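Local atomic coordinates of nucleoporin NUP82 (Saccharomyces cerevisiae, PDB entry 3PBP), a protein that serves as a structural component of the nuclear pore complex, its N-terminal domain binding the nucleoporin NUP116. Residues 184-189 with 302-307; 193-198 with 205-210; 282-287 with 341-346; 328-333 with 345-350; 349-354 with 408-413. The protein carries 1 engineered substitution. All blocks are in the same frame, centred on the assembly; numbering follows the deposited sequence.

Contact 1: residues 184-189 with 302-307; sequences DLEFSK and IATILI
Lys-189 reaches across to Thr-304 and Leu-306 along the full length of its chain. Its CB packs on Leu-306 CD1 at 3.6 Å. CG, anti to the carbonyl carbon (chi1 -69°), turns to the methyl CG2 of Thr-304, and CD runs past that same methyl at 3.8 Å, the two side chains pointing in opposite directions. CE then approaches the Thr-304 carbonyl, and NZ donates to Thr-304 O (3.2 Å) from above the carbonyl plane; NZ also forms a salt bridge with OE2 of Glu-186 (3.6 Å). Strands 182-187 and 299-306, here 14° from parallel, are edge strands of neighbouring propeller blades and meet through side chains near the centre of the chain. Upstream, Glu-186 CB rests on Ile-302 CG2 (3.7 Å). Asp-184 OD2 accepts the backbone N of Ile-302 on its anti side, 3.0 Å away and nearly straight at 170°, while OD1 of the same carboxylate takes the N-H of Leu-185 and a salt bridge from Lys-129.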
# COMPACT_ATOMS: atom_id res chain seq x y z
N ASP A 184 0.77 -6.44 -2.69
CA ASP A 184 0.87 -6.43 -1.24
C ASP A 184 0.71 -5.03 -0.66
O ASP A 184 0.84 -4.02 -1.33
CB ASP A 184 2.21 -7.04 -0.82
CG ASP A 184 2.18 -7.60 0.60
OD1 ASP A 184 1.12 -7.60 1.23
OD2 ASP A 184 3.25 -8.05 1.07
N LEU A 185 0.41 -5.02 0.63
CA LEU A 185 0.17 -3.82 1.41
C LEU A 185 0.90 -3.97 2.72
O LEU A 185 1.03 -5.09 3.25
CB LEU A 185 -1.32 -3.72 1.70
CG LEU A 185 -2.08 -2.55 1.16
CD1 LEU A 185 -1.75 -2.35 -0.31
CD2 LEU A 185 -3.56 -2.80 1.38
N GLU A 186 1.35 -2.85 3.27
CA GLU A 186 2.07 -2.89 4.52
C GLU A 186 2.10 -1.49 5.13
O GLU A 186 2.36 -0.50 4.45
CB GLU A 186 3.50 -3.40 4.26
CG GLU A 186 4.43 -3.50 5.47
CD GLU A 186 3.94 -4.46 6.55
OE1 GLU A 186 3.33 -5.49 6.19
OE2 GLU A 186 4.19 -4.18 7.75
N PHE A 187 1.82 -1.42 6.42
CA PHE A 187 1.85 -0.15 7.10
C PHE A 187 3.26 0.19 7.57
O PHE A 187 4.03 -0.67 7.99
CB PHE A 187 0.93 -0.18 8.32
CG PHE A 187 -0.48 0.22 8.02
CD1 PHE A 187 -0.84 1.57 7.97
CD2 PHE A 187 -1.47 -0.74 7.80
CE1 PHE A 187 -2.17 1.96 7.70
CE2 PHE A 187 -2.80 -0.36 7.52
CZ PHE A 187 -3.15 1.00 7.47
N SER A 188 3.58 1.47 7.49
CA SER A 188 4.86 1.95 7.96
C SER A 188 4.76 1.90 9.48
O SER A 188 3.66 1.94 10.03
CB SER A 188 5.07 3.39 7.52
OG SER A 188 6.19 3.93 8.18
N LYS A 189 5.89 1.84 10.16
CA LYS A 189 5.85 1.78 11.61
C LYS A 189 5.54 3.16 12.20
O LYS A 189 5.47 3.33 13.41
CB LYS A 189 7.17 1.21 12.15
CG LYS A 189 7.37 -0.28 11.84
CD LYS A 189 6.32 -1.16 12.50
CE LYS A 189 6.35 -2.62 12.03
NZ LYS A 189 5.60 -2.86 10.74
N ILE A 302 6.04 -7.11 0.52
CA ILE A 302 6.66 -5.96 1.15
C ILE A 302 6.41 -6.07 2.66
O ILE A 302 5.33 -6.49 3.11
CB ILE A 302 6.11 -4.63 0.58
CG1 ILE A 302 6.89 -3.46 1.18
CG2 ILE A 302 4.61 -4.50 0.86
CD1 ILE A 302 6.53 -2.11 0.56
N ALA A 303 7.43 -5.74 3.44
CA ALA A 303 7.33 -5.83 4.88
C ALA A 303 8.03 -4.65 5.49
O ALA A 303 8.93 -4.07 4.90
CB ALA A 303 7.98 -7.12 5.38
N THR A 304 7.61 -4.31 6.70
CA THR A 304 8.21 -3.20 7.40
C THR A 304 8.79 -3.73 8.70
O THR A 304 8.11 -4.41 9.45
CB THR A 304 7.16 -2.11 7.64
OG1 THR A 304 7.12 -1.24 6.51
CG2 THR A 304 7.49 -1.32 8.86
N ILE A 305 10.06 -3.42 8.95
CA ILE A 305 10.74 -3.89 10.15
C ILE A 305 11.27 -2.75 10.98
O ILE A 305 12.03 -1.90 10.51
CB ILE A 305 11.92 -4.82 9.82
CG1 ILE A 305 11.44 -6.00 8.98
CG2 ILE A 305 12.56 -5.31 11.11
CD1 ILE A 305 11.22 -5.64 7.51
N LEU A 306 10.90 -2.77 12.25
CA LEU A 306 11.31 -1.75 13.19
C LEU A 306 12.78 -1.95 13.60
O LEU A 306 13.21 -3.05 13.92
CB LEU A 306 10.37 -1.80 14.39
CG LEU A 306 10.29 -0.54 15.23
CD1 LEU A 306 9.96 0.66 14.36
CD2 LEU A 306 9.23 -0.73 16.28
N ILE A 307 13.53 -0.85 13.59
CA ILE A 307 14.95 -0.84 13.94
C ILE A 307 15.23 -0.38 15.38
O ILE A 307 16.16 -0.87 16.03
CB ILE A 307 15.70 0.08 12.97
CG1 ILE A 307 16.20 -0.74 11.79
CG2 ILE A 307 16.84 0.79 13.64
CD1 ILE A 307 16.90 0.15 10.78

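Contact 2: residues 193-198 with 205-210; sequences TLYCLN and IFAFYP
The Phe-208 ring presents its edge to Cys-196: SG lies 3.6 Å from Phe-208 CE2 and, seen from the ring centroid, 78° off the normal, a Cys sulfur-aromatic contact. Leu-194 O also sits near the plane of that ring, at the rim. The Phe-206 ring likewise receives Asn-198 OD1 (3.5 Å from CE1) and Cys-196 O at its edge, with the Asn-198 amide plane steeply inclined to it; Asn-198 ND2 is held by Asn-180 O. These residues belong to a beta hairpin, strands 194-198 and 204-208, forming two of the antiparallel strands of a propeller blade whose inner strand is 182-187. Leu-194 with Phe-208 and Cys-196 with Phe-206 are the hydrogen-bonded pairs, joined by two backbone bonds each, such as Phe-206 N to Cys-196 O at 2.9 Å. Their side chains share one face of the sheet, where Leu-194 and Phe-208 lie side by side and point the same way, Leu-194 CD2 4.1 Å from Phe-208 CD2. Ala-207 is on the other face, where Tyr-195 and Leu-197 pack on strands 299-306 and 313-319, and Ile-205 on Val-317. There Tyr-195 CD1 meets Ile-205 CG2 at 3.8 Å. Between the strands Phe-206 O has a double role: it accepts the N-H of Cys-196 and also meets the CA-H of Tyr-195, with CA 3.4 Å away.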
# COMPACT_ATOMS: atom_id res chain seq x y z
N THR A 193 1.30 5.97 7.51
CA THR A 193 1.59 5.70 6.11
C THR A 193 1.30 4.29 5.66
O THR A 193 1.60 3.34 6.36
CB THR A 193 3.07 6.00 5.81
OG1 THR A 193 3.36 7.37 6.08
CG2 THR A 193 3.40 5.69 4.37
N LEU A 194 0.73 4.15 4.47
CA LEU A 194 0.45 2.83 3.93
C LEU A 194 1.25 2.63 2.63
O LEU A 194 1.04 3.34 1.65
CB LEU A 194 -1.06 2.68 3.65
CG LEU A 194 -1.49 1.35 3.04
CD1 LEU A 194 -1.16 0.20 4.00
CD2 LEU A 194 -2.99 1.40 2.73
N TYR A 195 2.17 1.68 2.66
CA TYR A 195 3.00 1.37 1.49
C TYR A 195 2.31 0.32 0.63
O TYR A 195 1.78 -0.66 1.15
CB TYR A 195 4.36 0.82 1.92
CG TYR A 195 5.32 1.82 2.51
CD1 TYR A 195 5.89 2.82 1.73
CD2 TYR A 195 5.71 1.72 3.84
CE1 TYR A 195 6.83 3.69 2.26
CE2 TYR A 195 6.65 2.59 4.39
CZ TYR A 195 7.21 3.57 3.59
OH TYR A 195 8.15 4.42 4.11
N CYS A 196 2.33 0.51 -0.69
CA CYS A 196 1.73 -0.44 -1.62
C CYS A 196 2.77 -0.93 -2.59
O CYS A 196 3.50 -0.13 -3.15
CB CYS A 196 0.62 0.23 -2.43
SG CYS A 196 -0.68 0.92 -1.40
N LEU A 197 2.83 -2.24 -2.78
CA LEU A 197 3.77 -2.83 -3.73
C LEU A 197 2.96 -3.26 -4.96
O LEU A 197 2.13 -4.17 -4.87
CB LEU A 197 4.44 -4.05 -3.11
CG LEU A 197 5.46 -4.75 -4.01
CD1 LEU A 197 6.71 -3.89 -4.12
CD2 LEU A 197 5.82 -6.11 -3.44
N ASN A 198 3.19 -2.61 -6.10
CA ASN A 198 2.46 -2.96 -7.31
C ASN A 198 3.35 -3.68 -8.34
O ASN A 198 4.58 -3.68 -8.21
CB ASN A 198 1.80 -1.71 -7.91
CG ASN A 198 2.65 -1.06 -8.96
OD1 ASN A 198 3.87 -0.98 -8.83
ND2 ASN A 198 2.00 -0.56 -10.00
N ILE A 205 6.93 0.90 -5.53
CA ILE A 205 6.33 1.22 -4.24
C ILE A 205 5.58 2.55 -4.29
O ILE A 205 6.07 3.55 -4.80
CB ILE A 205 7.41 1.27 -3.14
CG1 ILE A 205 8.06 -0.11 -3.00
CG2 ILE A 205 6.80 1.74 -1.83
CD1 ILE A 205 9.21 -0.16 -2.06
N PHE A 206 4.35 2.54 -3.80
CA PHE A 206 3.57 3.76 -3.75
C PHE A 206 3.21 3.93 -2.29
O PHE A 206 3.47 3.04 -1.47
CB PHE A 206 2.31 3.64 -4.61
CG PHE A 206 2.59 3.59 -6.09
CD1 PHE A 206 3.14 2.43 -6.67
CD2 PHE A 206 2.38 4.70 -6.89
CE1 PHE A 206 3.46 2.40 -8.03
CE2 PHE A 206 2.70 4.67 -8.25
CZ PHE A 206 3.25 3.52 -8.82
N ALA A 207 2.62 5.07 -1.94
CA ALA A 207 2.26 5.27 -0.56
C ALA A 207 1.15 6.27 -0.35
O ALA A 207 1.03 7.25 -1.07
CB ALA A 207 3.49 5.70 0.23
N PHE A 208 0.33 5.98 0.65
CA PHE A 208 -0.77 6.84 1.05
C PHE A 208 -0.32 7.51 2.35
O PHE A 208 -0.08 6.85 3.37
CB PHE A 208 -2.01 5.99 1.32
CG PHE A 208 -2.67 5.48 0.10
CD1 PHE A 208 -3.52 6.29 -0.64
CD2 PHE A 208 -2.46 4.17 -0.31
CE1 PHE A 208 -4.16 5.80 -1.78
CE2 PHE A 208 -3.09 3.66 -1.45
CZ PHE A 208 -3.95 4.48 -2.19
N TYR A 209 -0.16 8.83 2.31
CA TYR A 209 0.26 9.58 3.48
C TYR A 209 -0.54 10.87 3.50
O TYR A 209 -0.35 11.73 2.64
CB TYR A 209 1.76 9.89 3.40
CG TYR A 209 2.30 10.57 4.65
CD1 TYR A 209 1.96 10.10 5.92
CD2 TYR A 209 3.15 11.68 4.57
CE1 TYR A 209 2.44 10.72 7.07
CE2 TYR A 209 3.64 12.31 5.72
CZ TYR A 209 3.28 11.82 6.97
OH TYR A 209 3.76 12.42 8.12
N PRO A 210 -1.45 11.03 4.48
CA PRO A 210 -1.77 10.11 5.57
C PRO A 210 -2.83 9.06 5.21
O PRO A 210 -3.66 9.28 4.34
CB PRO A 210 -2.29 11.05 6.63
CG PRO A 210 -3.21 11.93 5.77
CD PRO A 210 -2.34 12.22 4.54

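Contact 3: residues 282-287 with 341-346; sequences QGPFTI and NYVYNN
An inverse gamma turn centred on Asn-346 docks against Phe-285 and Gln-282 where the chain enters the short strand 286-288, outermost of its sheet within this chain. Asn-346 CB stands over the centre of the Phe-285 ring, 3.7 Å from its centroid and 5° off the normal, a CH-pi contact; the Asn-346 amide continues the stack, its plane 19° from that of the ring. CG of Asn-346 lies anti to the carbonyl carbon (chi1 -76°), close to Phe-285 CE1. ND2 gives a nearly straight hydrogen bond to Gln-282 OE1 (3.1 Å), which lies in the Asn-346 amide plane. Gln-282 NE2 is taken by Ser-334 O, so both ends of this amide are engaged; OE1 also borders the edge of the Tyr-342 ring. Two backbone bonds frame the side chains: Gly-283 N to Tyr-342 O and Thr-286 N to Asn-346 O, each 3.0 Å. Between them the chain turns through a cis peptide at Pro-284. Gln-282 and Phe-285 bond to strand 204-208 of the preceding blade, Tyr-342 leans on helix 243-262, and the NUP116 chain bonds to the Ile-287 backbone and, through its Arg-101, to Pro-284 O.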
# COMPACT_ATOMS: atom_id res chain seq x y z
N GLN A 282 0.84 8.52 -3.53
CA GLN A 282 2.08 9.18 -3.88
C GLN A 282 2.94 8.08 -4.51
O GLN A 282 2.74 6.89 -4.22
CB GLN A 282 2.76 9.73 -2.63
CG GLN A 282 1.97 10.77 -1.90
CD GLN A 282 2.79 11.50 -0.87
OE1 GLN A 282 3.95 11.87 -1.12
NE2 GLN A 282 2.21 11.74 0.30
N GLY A 283 3.88 8.46 -5.38
CA GLY A 283 4.72 7.46 -6.02
C GLY A 283 4.77 7.54 -7.54
O GLY A 283 4.06 8.35 -8.15
N PRO A 284 5.56 6.67 -8.19
CA PRO A 284 6.36 5.65 -7.52
C PRO A 284 7.55 6.20 -6.77
O PRO A 284 8.09 7.26 -7.09
CB PRO A 284 6.82 4.74 -8.67
CG PRO A 284 6.34 5.42 -9.95
CD PRO A 284 5.99 6.83 -9.58
N PHE A 285 7.96 5.46 -5.75
CA PHE A 285 9.11 5.84 -4.97
C PHE A 285 10.32 5.49 -5.81
O PHE A 285 10.31 4.57 -6.62
CB PHE A 285 9.19 5.03 -3.67
CG PHE A 285 8.51 5.68 -2.51
CD1 PHE A 285 7.13 5.84 -2.50
CD2 PHE A 285 9.25 6.11 -1.43
CE1 PHE A 285 6.51 6.44 -1.42
CE2 PHE A 285 8.63 6.71 -0.34
CZ PHE A 285 7.26 6.87 -0.33
N THR A 286 11.38 6.25 -5.59
CA THR A 286 12.63 6.03 -6.27
C THR A 286 13.38 4.99 -5.42
O THR A 286 13.43 5.11 -4.21
CB THR A 286 13.39 7.35 -6.31
OG1 THR A 286 13.26 7.91 -7.61
CG2 THR A 286 14.83 7.16 -5.99
N ILE A 287 13.91 3.94 -6.04
CA ILE A 287 14.66 2.94 -5.27
C ILE A 287 16.09 3.03 -5.77
O ILE A 287 16.44 2.44 -6.79
CB ILE A 287 14.13 1.50 -5.49
CG1 ILE A 287 12.65 1.41 -5.07
CG2 ILE A 287 14.96 0.51 -4.68
CD1 ILE A 287 12.06 0.03 -5.24
N ASN A 341 -0.45 11.86 -8.98
CA ASN A 341 0.94 11.55 -9.27
C ASN A 341 1.92 12.40 -8.48
O ASN A 341 2.98 12.79 -8.98
CB ASN A 341 1.18 11.72 -10.76
CG ASN A 341 0.23 10.88 -11.57
OD1 ASN A 341 0.29 9.65 -11.53
ND2 ASN A 341 -0.68 11.53 -12.30
N TYR A 342 1.56 12.70 -7.24
CA TYR A 342 2.44 13.47 -6.40
C TYR A 342 3.63 12.60 -6.05
O TYR A 342 3.50 11.44 -5.65
CB TYR A 342 1.74 13.87 -5.11
CG TYR A 342 2.55 14.79 -4.23
CD1 TYR A 342 2.93 16.05 -4.67
CD2 TYR A 342 2.87 14.43 -2.93
CE1 TYR A 342 3.61 16.94 -3.84
CE2 TYR A 342 3.54 15.31 -2.08
CZ TYR A 342 3.90 16.55 -2.54
OH TYR A 342 4.52 17.43 -1.68
N VAL A 343 4.80 13.16 -6.26
CA VAL A 343 6.03 12.50 -5.93
C VAL A 343 6.68 13.65 -5.20
O VAL A 343 6.30 14.80 -5.42
CB VAL A 343 6.86 12.17 -7.18
CG1 VAL A 343 8.28 11.87 -6.76
CG2 VAL A 343 6.27 10.97 -7.90
N TYR A 344 7.62 13.37 -4.31
CA TYR A 344 8.29 14.42 -3.57
C TYR A 344 8.84 13.78 -2.34
O TYR A 344 8.12 13.38 -1.45
CB TYR A 344 7.36 15.58 -3.17
CG TYR A 344 8.11 16.60 -2.34
CD1 TYR A 344 9.16 17.35 -2.89
CD2 TYR A 344 7.86 16.73 -0.97
CE1 TYR A 344 9.96 18.18 -2.09
CE2 TYR A 344 8.66 17.56 -0.16
CZ TYR A 344 9.71 18.28 -0.73
OH TYR A 344 10.52 19.04 0.09
N ASN A 345 10.15 13.67 -2.32
CA ASN A 345 10.80 13.02 -1.23
C ASN A 345 10.31 11.59 -1.10
O ASN A 345 10.45 10.96 -0.04
CB ASN A 345 10.60 13.84 0.04
CG ASN A 345 11.38 15.14 0.01
OD1 ASN A 345 12.01 15.46 -1.00
ND2 ASN A 345 11.34 15.88 1.10
N ASN A 346 9.74 11.07 -2.19
CA ASN A 346 9.30 9.68 -2.23
C ASN A 346 10.58 8.96 -2.63
O ASN A 346 10.72 8.47 -3.75
CB ASN A 346 8.21 9.47 -3.30
CG ASN A 346 6.83 9.99 -2.88
OD1 ASN A 346 5.83 9.56 -3.40
ND2 ASN A 346 6.80 10.91 -1.93

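Contact 4: residues 328-333 with 345-350; sequences FKDLEM and NNSLVL
Antiparallel strands 323-329 and 347-355 of one propeller blade come together at Phe-328 and Val-349, a hydrogen-bonded pair, then part into the loop that links them. Both backbone bonds of the pair, Phe-328 N to Val-349 O and Val-349 N to Phe-328 O, measure 2.8 Å. Beyond it the grip passes to side chains. Asp-330 holds CG between its backbone N and carbonyl carbon (chi1 60°), bringing the carboxylate to Ser-347: OG donates to the syn lone pair of Asp-330 OD2 (2.6 Å), and Val-349 CG2 lies beside OD2 at 3.6 Å. Leu-331 crosses Asn-345 at about a right angle, CB to CB 3.5 Å. ND2 of Asn-345 donates to Glu-332 O (2.9 Å), the acceptor in its amide plane, a side-chain bond across the two arms of the loop. Leu-348 CD2 touches Lys-329 CB at 3.6 Å. Selenomethionine Met-333 packs on Phe-285 and Ala-207; Asn-345 and Glu-332 touch helix 220-235, and Leu-331 and Val-349 touch another protein chain.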
# COMPACT_ATOMS: atom_id res chain seq x y z
N PHE A 328 15.85 1.82 2.80
CA PHE A 328 15.81 2.85 3.84
C PHE A 328 15.30 4.18 3.25
O PHE A 328 15.82 4.66 2.25
CB PHE A 328 17.21 3.03 4.42
CG PHE A 328 17.31 4.17 5.39
CD1 PHE A 328 16.77 4.06 6.68
CD2 PHE A 328 17.94 5.35 5.02
CE1 PHE A 328 16.86 5.13 7.58
CE2 PHE A 328 18.04 6.41 5.91
CZ PHE A 328 17.50 6.30 7.20
N LYS A 329 14.28 4.77 3.89
CA LYS A 329 13.71 6.04 3.44
C LYS A 329 14.47 7.23 4.03
O LYS A 329 14.34 7.53 5.21
CB LYS A 329 12.24 6.09 3.85
CG LYS A 329 11.54 7.40 3.63
CD LYS A 329 10.07 7.22 3.92
CE LYS A 329 9.40 8.50 4.38
NZ LYS A 329 9.82 8.97 5.74
N ASP A 330 15.27 7.89 3.19
CA ASP A 330 16.09 9.03 3.60
C ASP A 330 15.42 10.39 3.60
O ASP A 330 15.84 11.27 4.35
CB ASP A 330 17.35 9.12 2.73
CG ASP A 330 17.05 9.31 1.25
OD1 ASP A 330 17.78 10.08 0.57
OD2 ASP A 330 16.10 8.68 0.74
N LEU A 331 14.41 10.59 2.76
CA LEU A 331 13.75 11.88 2.72
C LEU A 331 12.44 11.87 3.49
O LEU A 331 11.80 10.84 3.63
CB LEU A 331 13.51 12.30 1.29
CG LEU A 331 14.81 12.35 0.49
CD1 LEU A 331 14.55 13.01 -0.86
CD2 LEU A 331 15.85 13.12 1.26
N GLU A 332 12.06 13.03 4.02
CA GLU A 332 10.82 13.13 4.76
C GLU A 332 9.67 13.46 3.80
O GLU A 332 9.72 14.46 3.07
CB GLU A 332 10.94 14.21 5.83
CG GLU A 332 9.79 14.27 6.81
CD GLU A 332 9.61 12.98 7.58
OE1 GLU A 332 10.60 12.51 8.18
OE2 GLU A 332 8.48 12.45 7.59
N MSE A 333 8.64 12.62 3.78
CA MSE A 333 7.51 12.86 2.91
C MSE A 333 6.63 13.94 3.51
O MSE A 333 6.69 14.24 4.70
CB MSE A 333 6.64 11.62 2.76
CG MSE A 333 7.28 10.39 2.15
SE MSE A 333 6.06 8.85 2.38
CE MSE A 333 4.70 9.37 1.08
N ASN A 345 10.15 13.67 -2.32
CA ASN A 345 10.80 13.02 -1.23
C ASN A 345 10.31 11.59 -1.10
O ASN A 345 10.45 10.96 -0.04
CB ASN A 345 10.60 13.84 0.04
CG ASN A 345 11.38 15.14 0.01
OD1 ASN A 345 12.01 15.46 -1.00
ND2 ASN A 345 11.34 15.88 1.10
N ASN A 346 9.74 11.07 -2.19
CA ASN A 346 9.30 9.68 -2.23
C ASN A 346 10.58 8.96 -2.63
O ASN A 346 10.72 8.47 -3.75
CB ASN A 346 8.21 9.47 -3.30
CG ASN A 346 6.83 9.99 -2.88
OD1 ASN A 346 5.83 9.56 -3.40
ND2 ASN A 346 6.80 10.91 -1.93
N SER A 347 11.51 8.90 -1.68
CA SER A 347 12.81 8.32 -1.92
C SER A 347 13.24 7.20 -0.99
O SER A 347 13.22 7.35 0.22
CB SER A 347 13.87 9.43 -1.87
OG SER A 347 15.17 8.88 -1.72
N LEU A 348 13.66 6.09 -1.58
CA LEU A 348 14.15 4.94 -0.85
C LEU A 348 15.57 4.64 -1.33
O LEU A 348 15.90 4.78 -2.51
CB LEU A 348 13.27 3.72 -1.08
CG LEU A 348 11.92 3.72 -0.40
CD1 LEU A 348 11.17 2.48 -0.83
CD2 LEU A 348 12.11 3.75 1.11
N VAL A 349 16.41 4.20 -0.41
CA VAL A 349 17.78 3.89 -0.72
C VAL A 349 18.06 2.43 -0.40
O VAL A 349 17.61 1.93 0.62
CB VAL A 349 18.71 4.80 0.11
CG1 VAL A 349 20.14 4.38 -0.04
CG2 VAL A 349 18.55 6.24 -0.35
N LEU A 350 18.80 1.74 -1.27
CA LEU A 350 19.14 0.33 -1.06
C LEU A 350 20.30 0.20 -0.09
O LEU A 350 21.35 0.80 -0.31
CB LEU A 350 19.55 -0.34 -2.37
CG LEU A 350 19.92 -1.82 -2.24
CD1 LEU A 350 18.70 -2.68 -2.54
CD2 LEU A 350 21.02 -2.17 -3.21

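Contact 5: residues 349-354 with 408-413; sequences VLIERV and LKFESK
Glu-352 reaches Ser-412 with its carboxylate, and both oxygens are used. CG is anti to the backbone N (chi1 152°) and the chain stays extended beyond it, carrying the acid across to the loop entering strand 413-419. OE1 takes the hydroxyl OG of Ser-412 (2.5 Å) on the syn side, 23° out of the carboxylate plane; OE2 accepts the backbone N of the same residue at 3.1 Å through its syn lone pair. Two bonds to one serine would fix the rotation of the carboxylate. Ser-412 OG has a weak link to Trp-389 NE1. Next to these two bonds, Ile-351 and Phe-410 pass obliquely, with CG2 of Ile-351 4.2 Å from Phe-410 CB. The Phe-410 ring meets Trp-389 of helix 387-399 and an aromatic side chain of another protein chain. Phe-410 centres an inverse gamma turn, whereas Ile-351 and Glu-352 together stand opposite Leu-326, a classic beta bulge in strand 347-355, which runs between strands 286-288 and 323-329 of its blade.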
# COMPACT_ATOMS: atom_id res chain seq x y z
N VAL A 349 16.41 4.20 -0.41
CA VAL A 349 17.78 3.89 -0.72
C VAL A 349 18.06 2.43 -0.40
O VAL A 349 17.61 1.93 0.62
CB VAL A 349 18.71 4.80 0.11
CG1 VAL A 349 20.14 4.38 -0.04
CG2 VAL A 349 18.55 6.24 -0.35
N LEU A 350 18.80 1.74 -1.27
CA LEU A 350 19.14 0.33 -1.06
C LEU A 350 20.30 0.20 -0.09
O LEU A 350 21.35 0.80 -0.31
CB LEU A 350 19.55 -0.34 -2.37
CG LEU A 350 19.92 -1.82 -2.24
CD1 LEU A 350 18.70 -2.68 -2.54
CD2 LEU A 350 21.02 -2.17 -3.21
N ILE A 351 20.11 -0.58 0.97
CA ILE A 351 21.16 -0.80 1.96
C ILE A 351 21.83 -2.14 1.74
O ILE A 351 23.04 -2.28 1.90
CB ILE A 351 20.60 -0.77 3.39
CG1 ILE A 351 20.20 0.66 3.77
CG2 ILE A 351 21.63 -1.29 4.36
CD1 ILE A 351 19.57 0.78 5.15
N GLU A 352 21.04 -3.14 1.36
CA GLU A 352 21.56 -4.47 1.11
C GLU A 352 20.60 -5.35 0.29
O GLU A 352 19.39 -5.11 0.23
CB GLU A 352 21.88 -5.18 2.43
CG GLU A 352 21.77 -6.70 2.34
CD GLU A 352 22.10 -7.41 3.63
OE1 GLU A 352 21.57 -7.00 4.69
OE2 GLU A 352 22.89 -8.39 3.58
N ARG A 353 21.16 -6.36 -0.36
CA ARG A 353 20.37 -7.31 -1.11
C ARG A 353 20.71 -8.72 -0.58
O ARG A 353 21.87 -9.05 -0.34
CB ARG A 353 20.69 -7.22 -2.60
CG ARG A 353 19.79 -8.10 -3.43
CD ARG A 353 20.20 -8.13 -4.86
NE ARG A 353 19.31 -8.99 -5.62
CZ ARG A 353 19.52 -9.35 -6.88
NH1 ARG A 353 20.60 -8.91 -7.52
NH2 ARG A 353 18.65 -10.13 -7.51
N VAL A 354 19.67 -9.54 -0.38
CA VAL A 354 19.85 -10.89 0.14
C VAL A 354 19.25 -11.90 -0.83
O VAL A 354 18.04 -11.91 -1.05
CB VAL A 354 19.17 -11.04 1.52
CG1 VAL A 354 19.31 -12.47 2.02
CG2 VAL A 354 19.77 -10.06 2.51
N LEU A 408 31.49 -0.33 8.56
CA LEU A 408 30.41 -1.30 8.78
C LEU A 408 30.06 -2.09 7.54
O LEU A 408 29.86 -1.53 6.46
CB LEU A 408 29.13 -0.61 9.27
CG LEU A 408 29.09 0.02 10.66
CD1 LEU A 408 27.63 0.27 11.02
CD2 LEU A 408 29.74 -0.91 11.68
N LYS A 409 30.00 -3.41 7.68
CA LYS A 409 29.63 -4.24 6.56
C LYS A 409 28.16 -4.53 6.75
O LYS A 409 27.73 -5.08 7.76
CB LYS A 409 30.45 -5.54 6.54
CG LYS A 409 31.89 -5.30 6.12
CD LYS A 409 32.37 -6.33 5.11
CE LYS A 409 33.67 -5.87 4.46
NZ LYS A 409 34.20 -6.85 3.46
N PHE A 410 27.37 -4.11 5.76
CA PHE A 410 25.94 -4.29 5.81
C PHE A 410 25.53 -5.66 5.31
O PHE A 410 24.97 -5.81 4.23
CB PHE A 410 25.28 -3.16 5.02
CG PHE A 410 25.59 -1.80 5.57
CD1 PHE A 410 25.07 -1.39 6.79
CD2 PHE A 410 26.47 -0.95 4.91
CE1 PHE A 410 25.42 -0.17 7.35
CE2 PHE A 410 26.83 0.27 5.46
CZ PHE A 410 26.30 0.66 6.68
N GLU A 411 25.84 -6.67 6.11
CA GLU A 411 25.51 -8.05 5.82
C GLU A 411 24.61 -8.55 6.94
O GLU A 411 24.93 -8.39 8.12
CB GLU A 411 26.77 -8.91 5.77
CG GLU A 411 27.77 -8.45 4.72
CD GLU A 411 29.02 -9.32 4.67
OE1 GLU A 411 29.84 -9.26 5.63
OE2 GLU A 411 29.19 -10.06 3.67
N SER A 412 23.49 -9.14 6.58
CA SER A 412 22.56 -9.64 7.58
C SER A 412 22.84 -11.10 7.87
O SER A 412 23.25 -11.84 6.99
CB SER A 412 21.12 -9.48 7.08
OG SER A 412 20.81 -8.13 6.82
N LYS A 413 22.63 -11.50 9.12
CA LYS A 413 22.84 -12.88 9.53
C LYS A 413 21.63 -13.70 9.11
O LYS A 413 20.52 -13.48 9.59
CB LYS A 413 23.01 -12.97 11.04
CG LYS A 413 24.11 -12.11 11.61
CD LYS A 413 23.98 -11.98 13.12
CE LYS A 413 24.89 -10.88 13.66
NZ LYS A 413 24.55 -10.56 15.08

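Overall arrangement
Contacts 1 and 2 lie near the centre of the chain, contacts 3 to 5 about 19 to 23 Å from it. Contact 1 joins strand 182-187 to strand 299-306; contact 2, about 10 Å away between centres, extends the first blade through the hairpin that follows and falls within the sequence interval contact 1 spans. The segments of contacts 1 and 3 alternate; contacts 4 and 5 come after contact 1. Contact 3 bonds to the hairpin by backbone and shares Asn-345 and Asn-346 with contact 4, which shares Val-349 and Leu-350 with contact 5. Contacts 1, 3, 4 and 5 all reach the five-stranded sheet, which thus connects the core to the surface where partner chains, including NUP116 at contact 3, dock.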